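Local coordinates for malate dehydrogenase (Pyrococcus horikoshii, PDB 1V9N), which catalyses the NAD-dependent, reversible oxidation of (S)-malate to oxaloacetate, a step of the tricarboxylic acid cycle, and works as a homodimer, at residues A47-G51 with F327-R333; E141-G145 with V284-E288; T149-P153 with W264-N270. All blocks are in the same frame, centred on the assembly; numbering follows the deposited sequence.

Contact 1: residues A47-G51 with F327-R333; sequences ADLRG and FLTMETR. With NDP (NADPH dihydro-nicotinamide-adenine-dinucleotide phosphate), chain B.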
loop_
_atom_site.group_PDB
_atom_site.type_symbol
_atom_site.label_atom_id
_atom_site.label_comp_id
_atom_site.label_asym_id
_atom_site.label_seq_id
_atom_site.Cartn_x
_atom_site.Cartn_y
_atom_site.Cartn_z
ATOM N N ALA A 47 20.827 7.454 0.043
ATOM C CA ALA A 47 20.268 7.176 1.362
ATOM C C ALA A 47 20.895 8.086 2.419
ATOM O O ALA A 47 20.201 8.622 3.283
ATOM C CB ALA A 47 20.498 5.712 1.736
ATOM N N ASP A 48 22.213 8.244 2.362
ATOM C CA ASP A 48 22.899 9.103 3.319
ATOM C C ASP A 48 22.480 10.564 3.119
ATOM O O ASP A 48 22.235 11.279 4.087
ATOM C CB ASP A 48 24.416 8.960 3.176
ATOM C CG ASP A 48 24.933 7.644 3.740
ATOM O OD1 ASP A 48 24.628 7.337 4.915
ATOM O OD2 ASP A 48 25.642 6.917 3.011
ATOM N N LEU A 49 22.383 10.988 1.864
ATOM C CA LEU A 49 21.979 12.352 1.538
ATOM C C LEU A 49 20.561 12.673 2.011
ATOM O O LEU A 49 20.297 13.774 2.505
ATOM C CB LEU A 49 22.066 12.586 0.026
ATOM C CG LEU A 49 23.460 12.731 -0.587
ATOM C CD1 LEU A 49 23.355 12.834 -2.100
ATOM C CD2 LEU A 49 24.132 13.976 -0.016
ATOM N N ARG A 50 19.650 11.714 1.854
ATOM C CA ARG A 50 18.262 11.911 2.259
ATOM C C ARG A 50 18.057 11.717 3.756
ATOM O O ARG A 50 16.938 11.831 4.257
ATOM C CB ARG A 50 17.337 10.959 1.491
ATOM C CG ARG A 50 17.315 11.162 -0.020
ATOM C CD ARG A 50 16.170 10.354 -0.654
ATOM N NE ARG A 50 14.864 10.885 -0.262
ATOM C CZ ARG A 50 14.303 11.962 -0.809
ATOM N NH1 ARG A 50 14.926 12.608 -1.780
ATOM N NH2 ARG A 50 13.140 12.418 -0.358
ATOM N N GLY A 51 19.134 11.409 4.470
ATOM C CA GLY A 51 19.028 11.226 5.905
ATOM C C GLY A 51 18.594 9.849 6.361
ATOM O O GLY A 51 18.059 9.698 7.460
ATOM N N PHE A 327 14.530 15.603 0.304
ATOM C CA PHE A 327 15.113 16.449 -0.727
ATOM C C PHE A 327 15.807 17.669 -0.126
ATOM O O PHE A 327 16.846 18.104 -0.627
ATOM C CB PHE A 327 14.045 16.886 -1.730
ATOM C CG PHE A 327 13.782 15.872 -2.814
ATOM C CD1 PHE A 327 14.819 15.427 -3.633
ATOM C CD2 PHE A 327 12.502 15.368 -3.020
ATOM C CE1 PHE A 327 14.585 14.493 -4.642
ATOM C CE2 PHE A 327 12.257 14.434 -4.026
ATOM C CZ PHE A 327 13.298 13.996 -4.838
ATOM N N LEU A 328 15.229 18.212 0.943
ATOM C CA LEU A 328 15.810 19.367 1.623
ATOM C C LEU A 328 17.087 18.934 2.335
ATOM O O LEU A 328 18.108 19.623 2.282
ATOM C CB LEU A 328 14.822 19.946 2.639
ATOM C CG LEU A 328 14.029 21.176 2.191
ATOM C CD1 LEU A 328 13.325 20.896 0.880
ATOM C CD2 LEU A 328 13.029 21.551 3.276
ATOM N N THR A 329 17.020 17.791 3.008
ATOM C CA THR A 329 18.180 17.257 3.706
ATOM C C THR A 329 19.307 17.051 2.699
ATOM O O THR A 329 20.461 17.378 2.969
ATOM C CB THR A 329 17.858 15.918 4.373
ATOM O OG1 THR A 329 16.847 16.115 5.369
ATOM C CG2 THR A 329 19.105 15.334 5.027
HETATM N N MSE A 330 18.962 16.512 1.533
HETATM C CA MSE A 330 19.943 16.278 0.482
HETATM C C MSE A 330 20.573 17.600 0.060
HETATM O O MSE A 330 21.794 17.750 0.068
HETATM C CB MSE A 330 19.278 15.617 -0.730
HETATM C CG MSE A 330 20.153 15.571 -1.975
HETATM SE SE MSE A 330 19.349 14.635 -3.479
HETATM C CE MSE A 330 18.802 15.784 -4.896
ATOM N N GLU A 331 19.724 18.555 -0.310
ATOM C CA GLU A 331 20.166 19.873 -0.748
ATOM C C GLU A 331 21.212 20.437 0.213
ATOM O O GLU A 331 22.246 20.959 -0.204
ATOM C CB GLU A 331 18.961 20.814 -0.826
ATOM C CG GLU A 331 19.235 22.150 -1.492
ATOM C CD GLU A 331 18.014 23.054 -1.484
ATOM O OE1 GLU A 331 17.607 23.492 -0.386
ATOM O OE2 GLU A 331 17.458 23.319 -2.571
ATOM N N THR A 332 20.933 20.314 1.504
ATOM C CA THR A 332 21.835 20.800 2.537
ATOM C C THR A 332 23.188 20.090 2.498
ATOM O O THR A 332 24.235 20.720 2.321
ATOM C CB THR A 332 21.221 20.595 3.937
ATOM O OG1 THR A 332 20.063 21.426 4.079
ATOM C CG2 THR A 332 22.231 20.938 5.023
ATOM N N ARG A 333 23.150 18.773 2.660
ATOM C CA ARG A 333 24.355 17.960 2.677
ATOM C C ARG A 333 25.186 17.984 1.398
ATOM O O ARG A 333 26.336 17.550 1.397
ATOM C CB ARG A 333 23.982 16.527 3.052
ATOM C CG ARG A 333 23.317 16.452 4.411
ATOM C CD ARG A 333 22.947 15.045 4.808
ATOM N NE ARG A 333 22.474 15.002 6.188
ATOM C CZ ARG A 333 22.108 13.893 6.815
ATOM N NH1 ARG A 333 22.159 12.727 6.183
ATOM N NH2 ARG A 333 21.697 13.946 8.075
HETATM P PA NDP B . 10.225 7.320 7.421
HETATM O O1A NDP B . 11.500 7.980 7.560
HETATM O O2A NDP B . 9.236 7.191 8.549
HETATM O O5B NDP B . 9.473 8.010 6.136
HETATM C C5B NDP B . 8.178 7.563 5.696
HETATM C C4B NDP B . 7.842 8.422 4.462
HETATM O O4B NDP B . 7.071 9.519 4.984
HETATM C C3B NDP B . 8.973 9.039 3.687
HETATM O O3B NDP B . 8.618 9.002 2.272
HETATM C C2B NDP B . 9.108 10.442 4.161
HETATM O O2B NDP B . 9.706 11.395 3.265
HETATM C C1B NDP B . 7.700 10.733 4.578
HETATM N N9A NDP B . 7.560 11.650 5.743
HETATM C C8A NDP B . 8.353 11.743 6.922
HETATM N N7A NDP B . 7.890 12.668 7.730
HETATM C C5A NDP B . 6.794 13.207 7.120
HETATM C C6A NDP B . 5.847 14.226 7.458
HETATM N N6A NDP B . 5.951 14.879 8.621
HETATM N N1A NDP B . 4.825 14.532 6.586
HETATM C C2A NDP B . 4.708 13.864 5.392
HETATM N N3A NDP B . 5.545 12.887 4.985
HETATM C C4A NDP B . 6.577 12.601 5.900
HETATM O O3 NDP B . 10.336 5.876 6.812
HETATM P PN NDP B . 10.946 4.464 7.201
HETATM O O1N NDP B . 9.808 3.551 7.233
HETATM O O2N NDP B . 11.654 4.751 8.495
HETATM O O5D NDP B . 11.938 4.216 5.982
HETATM C C5D NDP B . 13.295 3.719 6.159
HETATM C C4D NDP B . 14.016 3.573 4.764
HETATM O O4D NDP B . 14.544 2.260 4.720
HETATM C C3D NDP B . 13.134 3.702 3.497
HETATM O O3D NDP B . 13.858 4.475 2.531
HETATM C C2D NDP B . 12.846 2.278 3.056
HETATM O O2D NDP B . 12.623 2.201 1.663
HETATM C C1D NDP B . 14.121 1.549 3.555
HETATM N N1N NDP B . 13.903 0.123 3.920
HETATM C C2N NDP B . 14.574 -0.843 3.118
HETATM C C3N NDP B . 14.376 -2.241 3.473
HETATM C C7N NDP B . 15.047 -3.284 2.692
HETATM O O7N NDP B . 14.934 -4.492 2.936
HETATM N N7N NDP B . 15.841 -2.951 1.638
HETATM C C4N NDP B . 13.538 -2.545 4.589
HETATM C C5N NDP B . 12.889 -1.585 5.354
HETATM C C6N NDP B . 13.072 -0.244 5.026
HETATM P P2B NDP B . 11.173 11.904 3.317
HETATM O O1X NDP B . 11.011 13.342 3.052
HETATM O O2X NDP B . 11.981 11.237 2.250
HETATM O O3X NDP B . 11.764 11.637 4.697
#
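R50 and F327 meet by a cation-pi interaction in which the guanidinium stands nearly upright on the ring: the planes are 85° apart, R50 NH1 hangs over the ring centre, and R50 CZ lies 4.3 Å from the ring centroid. The arginine's first bond leads off the other segment, but a bend at chi3 (68°) brings its end back. R50 NH2 then gives an almost straight bond (3.1 Å, 167°) to O2X of the NADPH 2'-phosphate and also bonds G323 O, so the aromatic face and the phosphate together fix the guanidinium. Arginine suits a site spanning ring and anion. L49 supplies the apolar part, its CB 4.1 Å from CG of selenomethionine M330 and its CD2 4.0 Å from CB of R333. R333 runs extended past L49 in the opposite direction; its NH1 lies unusually close to D48 O (2.5 Å), a weak and doubtful bond, whereas NE makes a salt bridge with E3. T329 CG2 lies over one face of that guanidinium, toward its rim. G51, with positive phi, closes helix 34-49 in a Schellman motif. The end of helix 34-49 thus packs against helix 324-336, D48 and L49 also touching helix 16-29 and strand 338-341.

Contact 2: residues E141-G145 with V284-E288; sequences EGMIG and VIDIE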
loop_
_atom_site.group_PDB
_atom_site.type_symbol
_atom_site.label_atom_id
_atom_site.label_comp_id
_atom_site.label_asym_id
_atom_site.label_seq_id
_atom_site.Cartn_x
_atom_site.Cartn_y
_atom_site.Cartn_z
ATOM N N GLU A 141 11.706 10.019 -15.204
ATOM C CA GLU A 141 11.434 9.744 -16.608
ATOM C C GLU A 141 10.028 10.221 -16.979
ATOM O O GLU A 141 9.563 9.984 -18.087
ATOM C CB GLU A 141 11.569 8.245 -16.897
ATOM C CG GLU A 141 12.980 7.710 -16.732
ATOM C CD GLU A 141 13.949 8.316 -17.729
ATOM O OE1 GLU A 141 13.703 8.191 -18.946
ATOM O OE2 GLU A 141 14.958 8.915 -17.294
ATOM N N GLY A 142 9.360 10.892 -16.044
ATOM C CA GLY A 142 8.017 11.394 -16.298
ATOM C C GLY A 142 6.931 10.345 -16.129
ATOM O O GLY A 142 5.881 10.419 -16.768
HETATM N N MSE A 143 7.176 9.371 -15.259
HETATM C CA MSE A 143 6.220 8.293 -15.024
HETATM C C MSE A 143 6.054 8.009 -13.535
HETATM O O MSE A 143 6.831 8.489 -12.720
HETATM C CB MSE A 143 6.704 7.018 -15.714
HETATM C CG MSE A 143 7.061 7.205 -17.172
HETATM SE SE MSE A 143 7.761 5.592 -17.956
HETATM C CE MSE A 143 8.450 6.360 -19.604
ATOM N N ILE A 144 5.033 7.230 -13.188
ATOM C CA ILE A 144 4.803 6.859 -11.797
ATOM C C ILE A 144 5.594 5.580 -11.542
ATOM O O ILE A 144 5.523 4.619 -12.315
ATOM C CB ILE A 144 3.316 6.576 -11.506
ATOM C CG1 ILE A 144 2.498 7.861 -11.677
ATOM C CG2 ILE A 144 3.166 5.990 -10.080
ATOM C CD1 ILE A 144 1.009 7.677 -11.497
ATOM N N GLY A 145 6.367 5.573 -10.469
ATOM C CA GLY A 145 7.151 4.400 -10.158
ATOM C C GLY A 145 6.782 3.845 -8.800
ATOM O O GLY A 145 6.606 4.595 -7.832
ATOM N N VAL A 284 5.707 0.429 -13.178
ATOM C CA VAL A 284 5.773 1.753 -13.773
ATOM C C VAL A 284 4.515 2.019 -14.574
ATOM O O VAL A 284 4.023 1.152 -15.297
ATOM C CB VAL A 284 6.992 1.885 -14.719
ATOM C CG1 VAL A 284 7.055 3.285 -15.319
ATOM C CG2 VAL A 284 8.262 1.573 -13.960
ATOM N N ILE A 285 3.986 3.225 -14.430
ATOM C CA ILE A 285 2.813 3.618 -15.181
ATOM C C ILE A 285 3.233 4.825 -16.001
ATOM O O ILE A 285 3.656 5.839 -15.446
ATOM C CB ILE A 285 1.642 4.009 -14.251
ATOM C CG1 ILE A 285 1.186 2.793 -13.434
ATOM C CG2 ILE A 285 0.477 4.541 -15.081
ATOM C CD1 ILE A 285 0.046 3.098 -12.455
ATOM N N ASP A 286 3.152 4.712 -17.323
ATOM C CA ASP A 286 3.519 5.837 -18.174
ATOM C C ASP A 286 2.347 6.807 -18.180
ATOM O O ASP A 286 1.364 6.618 -18.892
ATOM C CB ASP A 286 3.830 5.376 -19.602
ATOM C CG ASP A 286 4.222 6.534 -20.513
ATOM O OD1 ASP A 286 5.048 7.375 -20.095
ATOM O OD2 ASP A 286 3.713 6.602 -21.648
ATOM N N ILE A 287 2.457 7.840 -17.359
ATOM C CA ILE A 287 1.408 8.842 -17.236
ATOM C C ILE A 287 0.826 9.321 -18.569
ATOM O O ILE A 287 -0.388 9.410 -18.713
ATOM C CB ILE A 287 1.934 10.049 -16.433
ATOM C CG1 ILE A 287 2.221 9.606 -14.991
ATOM C CG2 ILE A 287 0.915 11.195 -16.463
ATOM C CD1 ILE A 287 3.040 10.610 -14.191
ATOM N N GLU A 288 1.692 9.612 -19.535
ATOM C CA GLU A 288 1.272 10.109 -20.853
ATOM C C GLU A 288 0.212 9.245 -21.552
ATOM O O GLU A 288 -0.637 9.763 -22.277
ATOM C CB GLU A 288 2.503 10.266 -21.759
ATOM C CG GLU A 288 2.262 10.982 -23.094
ATOM C CD GLU A 288 1.940 12.464 -22.944
ATOM O OE1 GLU A 288 2.133 13.027 -21.844
ATOM O OE2 GLU A 288 1.499 13.075 -23.940
HETATM O O HOH W 1 4.565 9.991 -19.093
#
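The flat groups that meet between I144 and I285 are peptide units, joined at their edges: I144 N reaches I285 O at 3.0 Å, I285 N returns the bond to I144 O, and each N-H arrives in the plane of its carbonyl. This is an antiparallel hydrogen-bonded pair between strands 144-149 and 278-285 of the mixed sheet. On one face the beta-branched I144 and I285 meet through their CB atoms, 4.1 Å apart. On the other, V284 CG1 touches the selenium of M143 at 3.6 Å, and helix 97-115 packs over V284. Past the pair the backbones stay close at M143 and D286, and I287 turns toward I144: the two side chains cross at about a right angle, I287 CG1 and CD1 each 3.8 Å from I144 CG1. F296 of helix 293-308 and L259 of the second subunit pack on both. Cut back to an alanine, I287 would probably leave I144 CG1 without its neighbour and open a gap beside L259. With CG anti to the backbone N (chi1 -180°), the D286 carboxylate turns back: OD1 lies against M143 CG, and OD2 bonds H289. One water donates to G142 O (2.7 Å) and D286 OD1 and accepts from E288 N.

Contact 3: residues T149-P153 with W264-N270; sequences TNSRP and WSKYVKN. With NDP (NADPH dihydro-nicotinamide-adenine-dinucleotide phosphate), chain B.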
loop_
_atom_site.group_PDB
_atom_site.type_symbol
_atom_site.label_atom_id
_atom_site.label_comp_id
_atom_site.label_asym_id
_atom_site.label_seq_id
_atom_site.Cartn_x
_atom_site.Cartn_y
_atom_site.Cartn_z
ATOM N N THR A 149 10.029 -4.536 -1.740
ATOM C CA THR A 149 11.000 -5.597 -1.533
ATOM C C THR A 149 10.703 -6.266 -0.197
ATOM O O THR A 149 10.229 -5.619 0.737
ATOM C CB THR A 149 12.447 -5.045 -1.490
ATOM O OG1 THR A 149 13.367 -6.134 -1.351
ATOM C CG2 THR A 149 12.629 -4.088 -0.308
ATOM N N ASN A 150 10.951 -7.567 -0.107
ATOM C CA ASN A 150 10.740 -8.244 1.154
ATOM C C ASN A 150 12.104 -8.228 1.840
ATOM O O ASN A 150 13.063 -7.648 1.312
ATOM C CB ASN A 150 10.207 -9.672 0.946
ATOM C CG ASN A 150 11.135 -10.542 0.134
ATOM O OD1 ASN A 150 12.258 -10.156 -0.187
ATOM N ND2 ASN A 150 10.671 -11.738 -0.197
ATOM N N SER A 151 12.203 -8.832 3.016
ATOM C CA SER A 151 13.473 -8.826 3.726
ATOM C C SER A 151 13.540 -9.925 4.770
ATOM O O SER A 151 12.692 -10.816 4.807
ATOM C CB SER A 151 13.680 -7.467 4.398
ATOM O OG SER A 151 12.683 -7.237 5.382
ATOM N N ARG A 152 14.561 -9.854 5.616
ATOM C CA ARG A 152 14.741 -10.838 6.674
ATOM C C ARG A 152 13.594 -10.706 7.661
ATOM O O ARG A 152 13.038 -9.622 7.834
ATOM C CB ARG A 152 16.068 -10.596 7.402
ATOM C CG ARG A 152 17.286 -10.683 6.508
ATOM C CD ARG A 152 18.586 -10.544 7.297
ATOM N NE ARG A 152 18.663 -9.279 8.024
ATOM C CZ ARG A 152 18.357 -9.130 9.308
ATOM N NH1 ARG A 152 17.955 -10.174 10.025
ATOM N NH2 ARG A 152 18.448 -7.934 9.878
ATOM N N PRO A 153 13.212 -11.811 8.317
ATOM C CA PRO A 153 12.115 -11.746 9.289
ATOM C C PRO A 153 12.512 -10.893 10.494
ATOM O O PRO A 153 13.515 -11.168 11.157
ATOM C CB PRO A 153 11.888 -13.214 9.650
ATOM C CG PRO A 153 13.252 -13.823 9.473
ATOM C CD PRO A 153 13.722 -13.187 8.186
ATOM N N TRP A 264 9.250 -16.006 0.728
ATOM C CA TRP A 264 8.792 -14.908 1.558
ATOM C C TRP A 264 9.753 -14.622 2.712
ATOM O O TRP A 264 10.662 -15.405 2.992
ATOM C CB TRP A 264 7.355 -15.158 2.052
ATOM C CG TRP A 264 7.154 -16.392 2.872
ATOM C CD1 TRP A 264 7.246 -17.678 2.450
ATOM C CD2 TRP A 264 6.816 -16.444 4.263
ATOM N NE1 TRP A 264 6.986 -18.537 3.491
ATOM C CE2 TRP A 264 6.717 -17.804 4.617
ATOM C CE3 TRP A 264 6.580 -15.471 5.243
ATOM C CZ2 TRP A 264 6.397 -18.222 5.914
ATOM C CZ3 TRP A 264 6.259 -15.885 6.536
ATOM C CH2 TRP A 264 6.170 -17.250 6.855
ATOM N N SER A 265 9.557 -13.476 3.354
ATOM C CA SER A 265 10.408 -12.999 4.440
ATOM C C SER A 265 11.027 -14.011 5.398
ATOM O O SER A 265 12.241 -13.999 5.619
ATOM C CB SER A 265 9.652 -11.944 5.238
ATOM O OG SER A 265 9.345 -10.851 4.393
ATOM N N LYS A 266 10.200 -14.876 5.968
ATOM C CA LYS A 266 10.687 -15.869 6.911
ATOM C C LYS A 266 11.910 -16.627 6.399
ATOM O O LYS A 266 12.800 -16.970 7.173
ATOM C CB LYS A 266 9.567 -16.858 7.249
ATOM C CG LYS A 266 9.965 -17.912 8.269
ATOM C CD LYS A 266 8.838 -18.895 8.510
ATOM C CE LYS A 266 9.294 -20.040 9.414
ATOM N NZ LYS A 266 8.206 -21.039 9.611
ATOM N N TYR A 267 11.966 -16.869 5.092
ATOM C CA TYR A 267 13.075 -17.617 4.517
ATOM C C TYR A 267 14.158 -16.810 3.814
ATOM O O TYR A 267 15.057 -17.380 3.198
ATOM C CB TYR A 267 12.518 -18.699 3.593
ATOM C CG TYR A 267 11.685 -19.700 4.360
ATOM C CD1 TYR A 267 12.292 -20.701 5.117
ATOM C CD2 TYR A 267 10.294 -19.594 4.401
ATOM C CE1 TYR A 267 11.534 -21.572 5.903
ATOM C CE2 TYR A 267 9.526 -20.457 5.184
ATOM C CZ TYR A 267 10.151 -21.441 5.931
ATOM O OH TYR A 267 9.402 -22.286 6.715
ATOM N N VAL A 268 14.082 -15.489 3.915
ATOM C CA VAL A 268 15.089 -14.624 3.313
ATOM C C VAL A 268 16.314 -14.649 4.236
ATOM O O VAL A 268 16.193 -14.387 5.432
ATOM C CB VAL A 268 14.565 -13.167 3.187
ATOM C CG1 VAL A 268 15.679 -12.241 2.717
ATOM C CG2 VAL A 268 13.384 -13.121 2.213
ATOM N N LYS A 269 17.481 -14.968 3.679
ATOM C CA LYS A 269 18.729 -15.046 4.447
ATOM C C LYS A 269 19.530 -13.752 4.384
ATOM O O LYS A 269 19.271 -12.885 3.544
ATOM C CB LYS A 269 19.627 -16.164 3.906
ATOM C CG LYS A 269 19.001 -17.540 3.797
ATOM C CD LYS A 269 20.022 -18.494 3.178
ATOM C CE LYS A 269 19.418 -19.831 2.801
ATOM N NZ LYS A 269 20.420 -20.695 2.096
ATOM N N ASN A 270 20.523 -13.637 5.264
ATOM C CA ASN A 270 21.384 -12.458 5.290
ATOM C C ASN A 270 22.190 -12.426 3.998
ATOM O O ASN A 270 22.377 -13.452 3.351
ATOM C CB ASN A 270 22.334 -12.505 6.489
ATOM C CG ASN A 270 21.599 -12.469 7.814
ATOM O OD1 ASN A 270 20.947 -13.441 8.206
ATOM N ND2 ASN A 270 21.691 -11.341 8.509
HETATM P PA NDP B . 10.225 7.320 7.421
HETATM O O1A NDP B . 11.500 7.980 7.560
HETATM O O2A NDP B . 9.236 7.191 8.549
HETATM O O5B NDP B . 9.473 8.010 6.136
HETATM C C5B NDP B . 8.178 7.563 5.696
HETATM C C4B NDP B . 7.842 8.422 4.462
HETATM O O4B NDP B . 7.071 9.519 4.984
HETATM C C3B NDP B . 8.973 9.039 3.687
HETATM O O3B NDP B . 8.618 9.002 2.272
HETATM C C2B NDP B . 9.108 10.442 4.161
HETATM O O2B NDP B . 9.706 11.395 3.265
HETATM C C1B NDP B . 7.700 10.733 4.578
HETATM N N9A NDP B . 7.560 11.650 5.743
HETATM C C8A NDP B . 8.353 11.743 6.922
HETATM N N7A NDP B . 7.890 12.668 7.730
HETATM C C5A NDP B . 6.794 13.207 7.120
HETATM C C6A NDP B . 5.847 14.226 7.458
HETATM N N6A NDP B . 5.951 14.879 8.621
HETATM N N1A NDP B . 4.825 14.532 6.586
HETATM C C2A NDP B . 4.708 13.864 5.392
HETATM N N3A NDP B . 5.545 12.887 4.985
HETATM C C4A NDP B . 6.577 12.601 5.900
HETATM O O3 NDP B . 10.336 5.876 6.812
HETATM P PN NDP B . 10.946 4.464 7.201
HETATM O O1N NDP B . 9.808 3.551 7.233
HETATM O O2N NDP B . 11.654 4.751 8.495
HETATM O O5D NDP B . 11.938 4.216 5.982
HETATM C C5D NDP B . 13.295 3.719 6.159
HETATM C C4D NDP B . 14.016 3.573 4.764
HETATM O O4D NDP B . 14.544 2.260 4.720
HETATM C C3D NDP B . 13.134 3.702 3.497
HETATM O O3D NDP B . 13.858 4.475 2.531
HETATM C C2D NDP B . 12.846 2.278 3.056
HETATM O O2D NDP B . 12.623 2.201 1.663
HETATM C C1D NDP B . 14.121 1.549 3.555
HETATM N N1N NDP B . 13.903 0.123 3.920
HETATM C C2N NDP B . 14.574 -0.843 3.118
HETATM C C3N NDP B . 14.376 -2.241 3.473
HETATM C C7N NDP B . 15.047 -3.284 2.692
HETATM O O7N NDP B . 14.934 -4.492 2.936
HETATM N N7N NDP B . 15.841 -2.951 1.638
HETATM C C4N NDP B . 13.538 -2.545 4.589
HETATM C C5N NDP B . 12.889 -1.585 5.354
HETATM C C6N NDP B . 13.072 -0.244 5.026
HETATM P P2B NDP B . 11.173 11.904 3.317
HETATM O O1X NDP B . 11.011 13.342 3.052
HETATM O O2X NDP B . 11.981 11.237 2.250
HETATM O O3X NDP B . 11.764 11.637 4.697
HETATM O O HOH W 2 17.904 -13.222 9.291
#
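R152 and N270 cross obliquely, their flat groups nearly parallel in tilt, where two loops pack at the end of the mixed sheet: that of T149-P153, leaving strand 144-149, and that of W264-N270, which holds a short 3-10 turn. From CB, directed off the other loop, the arginine chain comes to CG, which lies beside the carbonyl oxygens of V268 and K269. CD touches N270 ND2 at 3.4 Å. A bend at chi3 (-59°) then leads to NE and CZ, with N270 ND2 over one face of the guanidinium, off its centre, the planes 17° apart. At the tip, NH1 gives a bond to a water (3.1 Å) in the guanidinium plane, and that water donates to N270 OD1, bridging the loops. A long flexible chain suits this partly exposed place, where its methylenes pack and its charged end meets water.

No direct hydrogen bond crosses between the loops; packing, this water and one CA-H...O contact, from S265 CA to S151 O (3.2 Å), do the joining. V268, branched at CB, sets that CB against the same S151 oxygen and its CG2 against the N150 amide. P153 lays its ring over the 3-10 turn, and having no N-H it needs no acceptor there. D253 links the two loops: its carboxylate oxygens take bonds from N150 ND2 and S265 OG, while N150 OD1 accepts from C279 N, so the buried amide is held at both ends.

T149 and S151 border the cofactor. S151 CB is 3.5 Å from the carboxamide oxygen O7N of NADPH, and T149 CG2 lies near its N7N. K266 also forms a salt bridge with E306 of the second subunit. Within the turn, S265 O accepts the V268 N-H (2.9 Å) while P153 CD rests 3.1 Å from the same oxygen.

In the fold
Contacts 2 and 3 use two ends of one neighbourhood in sequence: strand 144-149 is paired with strand 278-285 in contact 2 and runs on into the first loop of contact 3. Contact 1 joins two helices instead, and its loop encloses both others along the chain. Contacts 1 and 2 are buried, contact 3 only partly. Contacts 1 and 3, on opposite sides of the chain's centre, touch the same NADPH at its 2'-phosphate and its carboxamide; contact 2 stands apart from it. Chemistry follows place: charge and aromatic face at the phosphate, regular backbone bonds and aliphatics in the sheet, loop packing with a bridging water where the chain is partly exposed. Contacts 2 and 3 also meet the second subunit.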